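PDB 4H6X: thiazoline oxidase/subtilisin-like protease from Prochloron didemni, which probably acts as a subtilisin-like protease in patellamide maturation, belonging to a family of transamidating proteases that produce cyanobactins. Local coordinates for residues Asp22-Thr27 and Ser284-Ser289. Numbering follows the deposited sequence.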
loop_
_atom_site.group_PDB
_atom_site.type_symbol
_atom_site.label_atom_id
_atom_site.label_comp_id
_atom_site.label_asym_id
_atom_site.label_seq_id
_atom_site.Cartn_x
_atom_site.Cartn_y
_atom_site.Cartn_z
ATOM N N ASP A 22 -7.315 -15.802 9.409
ATOM C CA ASP A 22 -8.143 -15.586 10.613
ATOM C C ASP A 22 -8.653 -14.147 10.745
ATOM O O ASP A 22 -9.799 -13.919 11.132
ATOM C CB ASP A 22 -7.389 -15.988 11.898
ATOM C CG ASP A 22 -7.125 -17.500 11.995
ATOM O OD1 ASP A 22 -7.980 -18.301 11.556
ATOM O OD2 ASP A 22 -6.052 -17.886 12.524
ATOM N N LEU A 23 -7.799 -13.172 10.445
ATOM C CA LEU A 23 -8.247 -11.780 10.467
ATOM C C LEU A 23 -9.266 -11.569 9.350
ATOM O O LEU A 23 -10.319 -10.954 9.582
ATOM C CB LEU A 23 -7.067 -10.802 10.384
ATOM C CG LEU A 23 -7.298 -9.275 10.311
ATOM C CD1 LEU A 23 -8.192 -8.718 11.421
ATOM C CD2 LEU A 23 -5.949 -8.577 10.313
ATOM N N HIS A 24 -8.986 -12.112 8.157
ATOM C CA HIS A 24 -9.968 -12.039 7.047
ATOM C C HIS A 24 -11.310 -12.666 7.432
ATOM O O HIS A 24 -12.374 -12.169 7.043
ATOM C CB HIS A 24 -9.448 -12.675 5.753
ATOM C CG HIS A 24 -8.606 -11.759 4.912
ATOM N ND1 HIS A 24 -8.718 -10.386 4.955
ATOM C CD2 HIS A 24 -7.661 -12.028 3.983
ATOM C CE1 HIS A 24 -7.859 -9.850 4.104
ATOM N NE2 HIS A 24 -7.206 -10.824 3.501
ATOM N N ASN A 25 -11.255 -13.738 8.224
ATOM C CA ASN A 25 -12.479 -14.390 8.702
ATOM C C ASN A 25 -13.343 -13.477 9.547
ATOM O O ASN A 25 -14.551 -13.675 9.629
ATOM C CB ASN A 25 -12.155 -15.670 9.475
ATOM C CG ASN A 25 -11.634 -16.767 8.575
ATOM O OD1 ASN A 25 -11.703 -16.660 7.347
ATOM N ND2 ASN A 25 -11.103 -17.824 9.172
ATOM N N GLN A 26 -12.714 -12.479 10.166
ATOM C CA GLN A 26 -13.413 -11.522 11.031
ATOM C C GLN A 26 -13.816 -10.229 10.301
ATOM O O GLN A 26 -14.900 -9.684 10.546
ATOM C CB GLN A 26 -12.554 -11.200 12.252
ATOM C CG GLN A 26 -12.138 -12.435 13.035
ATOM C CD GLN A 26 -11.633 -12.113 14.425
ATOM O OE1 GLN A 26 -12.276 -11.389 15.177
ATOM N NE2 GLN A 26 -10.479 -12.663 14.776
ATOM N N THR A 27 -12.938 -9.739 9.416
ATOM C CA THR A 27 -13.225 -8.535 8.623
ATOM C C THR A 27 -12.506 -8.528 7.258
ATOM O O THR A 27 -11.398 -9.066 7.115
ATOM C CB THR A 27 -12.964 -7.217 9.429
ATOM O OG1 THR A 27 -13.448 -6.077 8.699
ATOM C CG2 THR A 27 -11.488 -7.019 9.766
ATOM N N SER A 284 -3.122 -2.888 8.644
ATOM C CA SER A 284 -3.449 -1.787 9.545
ATOM C C SER A 284 -4.896 -1.357 9.405
ATOM O O SER A 284 -5.570 -1.112 10.404
ATOM C CB SER A 284 -2.505 -0.600 9.312
ATOM O OG SER A 284 -1.164 -0.965 9.597
ATOM N N ALA A 285 -5.385 -1.270 8.173
ATOM C CA ALA A 285 -6.792 -0.913 7.939
ATOM C C ALA A 285 -7.776 -1.986 8.446
ATOM O O ALA A 285 -8.842 -1.667 8.987
ATOM C CB ALA A 285 -7.032 -0.646 6.463
ATOM N N LEU A 286 -7.431 -3.252 8.244
ATOM C CA LEU A 286 -8.228 -4.336 8.822
ATOM C C LEU A 286 -8.305 -4.227 10.362
ATOM O O LEU A 286 -9.377 -4.406 10.957
ATOM C CB LEU A 286 -7.667 -5.700 8.401
ATOM C CG LEU A 286 -7.783 -6.167 6.935
ATOM C CD1 LEU A 286 -7.286 -7.601 6.809
ATOM C CD2 LEU A 286 -9.194 -6.063 6.372
ATOM N N LEU A 287 -7.182 -3.919 11.002
ATOM C CA LEU A 287 -7.148 -3.827 12.473
ATOM C C LEU A 287 -7.972 -2.648 12.959
ATOM O O LEU A 287 -8.695 -2.759 13.952
ATOM C CB LEU A 287 -5.715 -3.767 13.008
ATOM C CG LEU A 287 -4.848 -5.009 12.773
ATOM C CD1 LEU A 287 -3.383 -4.725 13.101
ATOM C CD2 LEU A 287 -5.359 -6.231 13.544
ATOM N N MET A 288 -7.884 -1.527 12.238
ATOM C CA MET A 288 -8.752 -0.384 12.481
ATOM C C MET A 288 -10.225 -0.721 12.216
ATOM O O MET A 288 -11.106 -0.268 12.952
ATOM C CB MET A 288 -8.345 0.829 11.622
ATOM C CG MET A 288 -6.986 1.426 11.926
ATOM S SD MET A 288 -6.718 2.883 10.882
ATOM C CE MET A 288 -5.134 3.415 11.531
ATOM N N SER A 289 -10.499 -1.495 11.170
ATOM C CA SER A 289 -11.875 -1.922 10.888
ATOM C C SER A 289 -12.493 -2.688 12.067
ATOM O O SER A 289 -13.678 -2.535 12.382
ATOM C CB SER A 289 -11.918 -2.767 9.616
ATOM O OG SER A 289 -11.487 -1.988 8.520
#
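L286 pushes its side chain between L23, H24 and T27, joining the short N-terminal helix 20-26 to the long helix 273-293 of the subtilisin-like alpha/beta fold. The short helical pieces 22-26 and 284-289 run at 45° to each other, their axes 10.5 Å apart at the closest, and no hydrogen bond links the two segments. The tight part is apolar. L23 sends its CG anti to the backbone N (chi1 177°), and its CD2 lies 3.9 Å from L286 CB and 4.0 Å from L287 CD2, resting on both leucines at once. M336 of helix 332-340 also touches L23 and L287, adding a third helix to this patch. An alanine in place of L23 would probably take away the CD2 contacts with L286 CB and L287 CD2 and open a gap between the two helices. Beyond L23, the side chain of L286 crosses that of H24 at about a right angle, its CD1 packing obliquely on the imidazole, which in turn meets the ring of F126. The side of helix 20-26 that carries D22 and Q26 is exposed and does not touch 284-289. At the T27 end the packing is more polar. T27 CG2 sits 3.6 Å from the carbonyl O of L286, while OG1 bonds to the backbone N of G29 and touches S289 CB at 3.8 Å. S289 turns its hydroxyl back on its own helix: OG donates to A285 O at 2.7 Å from above the carbonyl plane, and S289 N reaches the same oxygen from the opposite face.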